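Local coordinates for putative iron-regulated protein A (Parabacteroides distasonis ATCC 8503, PDB 4ECG), which binds calcium ions and, as a member of the imelysin-like IrpA family (peptidase family M75), may be a metalloendopeptidase, though its function remains unproven, at residues N244-G247 and S248-T252; G353-E356 and H357-A361; N283-D286 and D287-N290. All coordinates share one frame; numbering follows the deposited sequence.

Each contact lies within one continuous piece of chain, so none closes a long loop, and the three follow one another without nesting or crossing. Contact 1 (244-252) comes first, a wide turn inside helix 239-259; contact 3 (283-290) follows at the start of helix 284-300, and contact 2 (353-361) begins helix 355-377. Contact 1 is the link in space. Its Ile-251 meets Ile-358 of contact 2, CG2 to CG2 at 3.7 Å, and its Val-246 and Ile-251 pack on Tyr-288 of contact 3. Contacts 2 and 3 do not touch, their nearest atoms being about 7 Å apart. Helix 239-259 thus joins the other two helix starts.

Contact 1: N244-G247 and S248-T252. With CA (calcium ion), chain H.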
loop_
_atom_site.group_PDB
_atom_site.type_symbol
_atom_site.label_atom_id
_atom_site.label_comp_id
_atom_site.label_asym_id
_atom_site.label_seq_id
_atom_site.Cartn_x
_atom_site.Cartn_y
_atom_site.Cartn_z
ATOM N N ASN A 244 -0.326 7.094 -9.430
ATOM C CA ASN A 244 0.744 8.015 -9.725
ATOM C C ASN A 244 2.023 7.679 -8.976
ATOM O O ASN A 244 3.120 7.875 -9.500
ATOM C CB ASN A 244 0.276 9.404 -9.400
ATOM C CG ASN A 244 1.309 10.431 -9.685
ATOM O OD1 ASN A 244 1.671 10.624 -10.820
ATOM N ND2 ASN A 244 1.828 11.065 -8.640
ATOM N N GLU A 245 1.892 7.212 -7.740
ATOM C CA GLU A 245 3.045 6.870 -6.895
ATOM C C GLU A 245 3.759 5.612 -7.393
ATOM O O GLU A 245 4.999 5.562 -7.432
ATOM C CB GLU A 245 2.571 6.709 -5.441
ATOM C CG GLU A 245 3.543 6.088 -4.422
ATOM C CD GLU A 245 4.561 7.052 -3.802
ATOM O OE1 GLU A 245 4.617 8.237 -4.256
ATOM O OE2 GLU A 245 5.300 6.603 -2.843
ATOM N N VAL A 246 2.999 4.576 -7.726
ATOM C CA VAL A 246 3.613 3.347 -8.316
ATOM C C VAL A 246 4.445 3.703 -9.570
ATOM O O VAL A 246 5.592 3.316 -9.700
ATOM C CB VAL A 246 2.573 2.258 -8.642
ATOM C CG1 VAL A 246 3.221 1.108 -9.381
ATOM C CG2 VAL A 246 1.895 1.762 -7.381
ATOM N N GLY A 247 3.867 4.472 -10.473
ATOM C CA GLY A 247 4.537 4.801 -11.742
ATOM C C GLY A 247 5.666 5.796 -11.605
ATOM O O GLY A 247 6.776 5.506 -11.987
ATOM N N SER A 248 5.398 6.947 -11.018
ATOM C CA SER A 248 6.442 7.995 -10.857
ATOM C C SER A 248 7.452 7.796 -9.770
ATOM O O SER A 248 8.524 8.264 -9.930
ATOM C CB SER A 248 5.851 9.376 -10.531
ATOM O OG SER A 248 4.846 9.646 -11.427
ATOM N N ALA A 249 7.098 7.195 -8.647
ATOM C CA ALA A 249 8.030 7.038 -7.522
ATOM C C ALA A 249 8.593 5.634 -7.402
ATOM O O ALA A 249 9.798 5.471 -7.425
ATOM C CB ALA A 249 7.368 7.437 -6.195
ATOM N N LYS A 250 7.741 4.625 -7.212
ATOM C CA LYS A 250 8.240 3.320 -6.783
ATOM C C LYS A 250 9.035 2.632 -7.913
ATOM O O LYS A 250 10.041 1.954 -7.640
ATOM C CB LYS A 250 7.105 2.402 -6.321
ATOM C CG LYS A 250 6.215 2.937 -5.223
ATOM C CD LYS A 250 5.298 1.860 -4.669
ATOM C CE LYS A 250 4.479 2.368 -3.471
ATOM N NZ LYS A 250 3.751 1.196 -2.868
ATOM N N ILE A 251 8.572 2.803 -9.155
ATOM C CA ILE A 251 9.220 2.217 -10.303
ATOM C C ILE A 251 10.259 3.201 -10.864
ATOM O O ILE A 251 11.437 2.835 -11.031
ATOM C CB ILE A 251 8.219 1.742 -11.392
ATOM C CG1 ILE A 251 7.424 0.514 -10.916
ATOM C CG2 ILE A 251 8.971 1.335 -12.660
ATOM C CD1 ILE A 251 6.151 0.204 -11.702
ATOM N N THR A 252 9.866 4.455 -11.076
ATOM C CA THR A 252 10.713 5.416 -11.826
ATOM C C THR A 252 11.959 5.769 -11.041
ATOM O O THR A 252 13.047 5.763 -11.610
ATOM C CB THR A 252 9.924 6.655 -12.349
ATOM O OG1 THR A 252 8.925 6.201 -13.278
ATOM C CG2 THR A 252 10.817 7.673 -13.082
HETATM CA CA CA H . 9.582 10.656 -9.540
HETATM O O HOH W 1 7.993 12.269 -10.484
HETATM O O HOH W 2 8.054 11.217 -7.320
HETATM O O HOH W 3 10.855 12.205 -8.071
#
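Asn-244 and Ser-248 meet one ordinary helical turn apart, just where helix 239-259 widens into a pi-type turn beside a calcium site. Ser-248 OG turns back along the helix, beside its own backbone N (chi1 -49°), and donates to Asn-244 O at 3.1 Å. The same oxygen takes the Ser-248 N-H, so backbone and hydroxyl of one residue grip one carbonyl.

The next carbonyl marks the change of pitch. Glu-245 O accepts from Ala-249 N, four residues on, and from Lys-250 N, five on, both at 2.9 Å. The donors differ in approach: Ala-249 N stands above the carbonyl plane, whereas Lys-250 N comes nearly end-on to the C=O. Ile-251 N then reaches Val-246 O at 3.1 Å, again five residues apart, which is the evidence for the wider pi-type turn. Thr-252 OG1 donates to Gly-247 O at 2.6 Å, and the Thr-252 N-H bond to the same oxygen is weak.

Ser-248 O, a backbone carbonyl oxygen, binds the calcium ion at 2.6 Å, with three waters and Asp-253 completing the ligands found. On the buried side Val-246 CG1 meets Ile-251 CD1 at 3.8 Å, their side chains crossing at a slant. The Lys-250 chain runs extended past Glu-245 CG, and its NZ donates to Asn-291 OD1 of helix 284-300.

Contact 2: G353-E356 and H357-A361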
loop_
_atom_site.group_PDB
_atom_site.type_symbol
_atom_site.label_atom_id
_atom_site.label_comp_id
_atom_site.label_asym_id
_atom_site.label_seq_id
_atom_site.Cartn_x
_atom_site.Cartn_y
_atom_site.Cartn_z
ATOM N N GLY A 353 17.402 -2.606 -15.333
ATOM C CA GLY A 353 17.669 -2.326 -16.738
ATOM C C GLY A 353 16.753 -3.019 -17.737
ATOM O O GLY A 353 17.117 -3.125 -18.905
ATOM N N ASP A 354 15.579 -3.480 -17.300
ATOM C CA ASP A 354 14.607 -4.141 -18.188
ATOM C C ASP A 354 13.711 -3.121 -18.907
ATOM O O ASP A 354 12.510 -3.139 -18.755
ATOM C CB ASP A 354 13.761 -5.150 -17.378
ATOM C CG ASP A 354 12.896 -6.048 -18.261
ATOM O OD1 ASP A 354 13.225 -6.196 -19.437
ATOM O OD2 ASP A 354 11.871 -6.601 -17.794
ATOM N N THR A 355 14.317 -2.261 -19.724
ATOM C CA THR A 355 13.751 -0.938 -20.108
ATOM C C THR A 355 12.380 -0.956 -20.739
ATOM O O THR A 355 11.499 -0.195 -20.305
ATOM C CB THR A 355 14.725 -0.152 -21.044
ATOM O OG1 THR A 355 15.999 -0.112 -20.405
ATOM C CG2 THR A 355 14.269 1.314 -21.310
ATOM N N GLU A 356 12.207 -1.792 -21.756
ATOM C CA GLU A 356 10.957 -1.822 -22.491
ATOM C C GLU A 356 9.784 -2.149 -21.568
ATOM O O GLU A 356 8.831 -1.379 -21.506
ATOM C CB GLU A 356 11.024 -2.788 -23.674
ATOM C CG GLU A 356 11.727 -2.234 -24.899
ATOM C CD GLU A 356 12.034 -3.339 -25.914
ATOM O OE1 GLU A 356 13.100 -4.018 -25.759
ATOM O OE2 GLU A 356 11.207 -3.543 -26.857
ATOM N N HIS A 357 9.867 -3.251 -20.825
ATOM C CA HIS A 357 8.812 -3.613 -19.873
ATOM C C HIS A 357 8.568 -2.542 -18.827
ATOM O O HIS A 357 7.409 -2.288 -18.464
ATOM C CB HIS A 357 9.158 -4.885 -19.138
ATOM C CG HIS A 357 9.176 -6.124 -20.006
ATOM N ND1 HIS A 357 10.037 -7.146 -19.787
ATOM C CD2 HIS A 357 8.392 -6.483 -21.091
ATOM C CE1 HIS A 357 9.803 -8.102 -20.679
ATOM N NE2 HIS A 357 8.801 -7.690 -21.487
ATOM N N ILE A 358 9.642 -1.930 -18.314
ATOM C CA ILE A 358 9.520 -0.871 -17.246
ATOM C C ILE A 358 8.728 0.339 -17.831
ATOM O O ILE A 358 7.757 0.800 -17.243
ATOM C CB ILE A 358 10.895 -0.460 -16.673
ATOM C CG1 ILE A 358 11.445 -1.588 -15.786
ATOM C CG2 ILE A 358 10.788 0.848 -15.876
ATOM C CD1 ILE A 358 12.942 -1.556 -15.466
ATOM N N ASN A 359 9.052 0.731 -19.053
ATOM C CA ASN A 359 8.384 1.849 -19.703
ATOM C C ASN A 359 6.942 1.625 -19.978
ATOM O O ASN A 359 6.152 2.525 -19.736
ATOM C CB ASN A 359 9.105 2.295 -20.998
ATOM C CG ASN A 359 10.460 2.977 -20.710
ATOM O OD1 ASN A 359 10.747 3.292 -19.552
ATOM N ND2 ASN A 359 11.313 3.147 -21.743
ATOM N N THR A 360 6.574 0.446 -20.469
ATOM C CA THR A 360 5.145 0.090 -20.663
ATOM C C THR A 360 4.427 0.218 -19.307
ATOM O O THR A 360 3.285 0.683 -19.216
ATOM C CB THR A 360 5.041 -1.345 -21.226
ATOM O OG1 THR A 360 5.833 -1.416 -22.418
ATOM C CG2 THR A 360 3.578 -1.805 -21.527
ATOM N N ALA A 361 5.134 -0.177 -18.247
ATOM C CA ALA A 361 4.559 -0.201 -16.903
ATOM C C ALA A 361 4.374 1.230 -16.427
ATOM O O ALA A 361 3.295 1.611 -16.009
ATOM C CB ALA A 361 5.458 -0.997 -15.963
#
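At the N-terminus of helix 355-377, Asp-354 holds the N-cap position and pairs with His-357 in a histidine-carboxylate hydrogen bond. His-357 ND1 donates to Asp-354 OD2 at 2.8 Å, with an N-H...O angle of 159°. The oxygen lies at the ring edge, nearly in the imidazole plane, and receives the bond on its syn side. Carboxylate and ring nevertheless stand almost perpendicular, their planes 83° apart. Asp-354 CG lies opposite its own N (chi1 -170°), which carries the carboxylate to the His-357 ring, and the side chain makes no capping bond.

The backbone O of Asp-354 accepts Ile-358 N at 3.1 Å, the first bond of the helical series that Thr-355 O continues with Asn-359 N. The Asp-354 OD2 atom is also bonded by the backbone N of Gly-345, so two N-H groups grip it. An alanine here is likely to leave both His-357 ND1 and the Gly-345 N-H without this acceptor, and the imidazole freer to turn.

Further along, Glu-356 O takes two donors from Thr-360. The N-H arrives nearly head-on, and Thr-360 OG1 lies 3.1 Å from Glu-356 O, above the carbonyl plane. Thr-355 CG2 and Asn-359 ND2 lie alongside one another at 3.5 Å.

The polar pair faces the surface, while Ile-358 is turned inward against Ile-251 and Val-255 of helix 239-259 and against Phe-348. Thr-360 and Ala-361 rest on Ala-340 of helix 324-343.

Contact 3: N283-D286 and D287-N290; sequences NSLD and DYKN
Asp-287 CG lies beside its own backbone N (chi1 -68°), which folds the carboxylate back toward Asn-283, and the comparable turn in Tyr-288 (chi1 -47°) lays its ring along the preceding helical turn. Asn-283 ND2 donates to Asp-287 OD1 at 2.8 Å. The carboxylate oxygen lies close to the Asn-283 amide plane, yet the amide nitrogen approaches from above the carboxylate plane, the two groups being turned 63° from each other. The Asp-287 N-H returns to Asn-283 O at 3.0 Å, giving a reciprocal pair of bonds between the N-cap residue and the fourth residue of helix 284-300, although the Asn-283 side chain itself makes no capping bond.

Tyr-288 presents one ring face to Ser-284 O, which sits 3.1 Å above the ring plane over its centre while also accepting Tyr-288 N at 2.9 Å. Leu-285 CD2 approaches Tyr-288 CD2 obliquely at 4.0 Å. On the partly exposed side, Asp-286 and Lys-289 run alongside each other, but OD1 to NZ is 3.8 Å, a long salt bridge.

The buried polar atoms find further partners. Asp-287 OD1 forms a salt bridge with Arg-85 and OD2 a hydrogen bond with the loop residue Ser-278, so the carboxylate is held at both oxygens. The Arg-85 salt bridge and the contact of Asn-290 with Val-86 bind the start of helix 284-300 to helix 71-89, while Tyr-288 packs against Val-246, Lys-250 and Ile-251 of helix 239-259 and Ile-341 of helix 324-343.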
loop_
_atom_site.group_PDB
_atom_site.type_symbol
_atom_site.label_atom_id
_atom_site.label_comp_id
_atom_site.label_asym_id
_atom_site.label_seq_id
_atom_site.Cartn_x
_atom_site.Cartn_y
_atom_site.Cartn_z
ATOM N N ASN A 283 9.990 -8.541 -2.785
ATOM C CA ASN A 283 8.547 -8.480 -2.757
ATOM C C ASN A 283 8.082 -7.288 -3.555
ATOM O O ASN A 283 6.926 -6.941 -3.497
ATOM C CB ASN A 283 8.012 -8.420 -1.303
ATOM C CG ASN A 283 6.711 -9.224 -1.081
ATOM O OD1 ASN A 283 6.697 -10.478 -1.034
ATOM N ND2 ASN A 283 5.631 -8.493 -0.828
ATOM N N SER A 284 8.954 -6.687 -4.337
ATOM C CA SER A 284 8.645 -5.363 -4.874
ATOM C C SER A 284 7.528 -5.413 -5.911
ATOM O O SER A 284 6.513 -4.679 -5.799
ATOM C CB SER A 284 9.894 -4.733 -5.455
ATOM O OG SER A 284 10.998 -5.047 -4.609
ATOM N N LEU A 285 7.708 -6.280 -6.899
ATOM C CA LEU A 285 6.688 -6.458 -7.949
ATOM C C LEU A 285 5.356 -6.939 -7.400
ATOM O O LEU A 285 4.333 -6.484 -7.867
ATOM C CB LEU A 285 7.172 -7.381 -9.078
ATOM C CG LEU A 285 8.377 -6.823 -9.869
ATOM C CD1 LEU A 285 8.925 -7.868 -10.831
ATOM C CD2 LEU A 285 8.028 -5.500 -10.563
ATOM N N ASP A 286 5.339 -7.830 -6.421
ATOM C CA ASP A 286 4.047 -8.192 -5.774
ATOM C C ASP A 286 3.426 -6.936 -5.115
ATOM O O ASP A 286 2.217 -6.678 -5.243
ATOM C CB ASP A 286 4.195 -9.294 -4.687
ATOM C CG ASP A 286 4.345 -10.690 -5.256
ATOM O OD1 ASP A 286 3.599 -11.058 -6.182
ATOM O OD2 ASP A 286 5.206 -11.431 -4.731
ATOM N N ASP A 287 4.247 -6.135 -4.438
ATOM C CA ASP A 287 3.736 -4.896 -3.833
ATOM C C ASP A 287 3.085 -4.025 -4.892
ATOM O O ASP A 287 1.938 -3.608 -4.743
ATOM C CB ASP A 287 4.832 -4.100 -3.153
ATOM C CG ASP A 287 5.419 -4.789 -1.879
ATOM O OD1 ASP A 287 4.872 -5.808 -1.387
ATOM O OD2 ASP A 287 6.446 -4.273 -1.388
ATOM N N TYR A 288 3.800 -3.777 -5.989
ATOM C CA TYR A 288 3.305 -2.811 -6.956
ATOM C C TYR A 288 2.012 -3.275 -7.613
ATOM O O TYR A 288 1.074 -2.494 -7.754
ATOM C CB TYR A 288 4.332 -2.448 -8.016
ATOM C CG TYR A 288 5.748 -2.105 -7.545
ATOM C CD1 TYR A 288 5.996 -1.511 -6.333
ATOM C CD2 TYR A 288 6.822 -2.367 -8.361
ATOM C CE1 TYR A 288 7.290 -1.199 -5.921
ATOM C CE2 TYR A 288 8.115 -2.047 -7.970
ATOM C CZ TYR A 288 8.341 -1.492 -6.734
ATOM O OH TYR A 288 9.633 -1.261 -6.353
ATOM N N LYS A 289 1.971 -4.542 -8.016
ATOM C CA LYS A 289 0.760 -5.187 -8.473
ATOM C C LYS A 289 -0.346 -5.051 -7.435
ATOM O O LYS A 289 -1.509 -4.750 -7.793
ATOM C CB LYS A 289 1.010 -6.698 -8.798
ATOM C CG LYS A 289 -0.234 -7.511 -9.139
ATOM C CD LYS A 289 -0.095 -8.988 -8.764
ATOM C CE LYS A 289 -0.464 -9.233 -7.310
ATOM N NZ LYS A 289 -0.135 -10.611 -6.889
ATOM N N ASN A 290 -0.019 -5.296 -6.158
ATOM C CA ASN A 290 -1.093 -5.243 -5.149
ATOM C C ASN A 290 -1.633 -3.810 -4.976
ATOM O O ASN A 290 -2.840 -3.631 -4.805
ATOM C CB ASN A 290 -0.674 -5.879 -3.832
ATOM C CG ASN A 290 -0.744 -7.404 -3.879
ATOM O OD1 ASN A 290 -1.733 -7.982 -4.382
ATOM N ND2 ASN A 290 0.265 -8.066 -3.275
#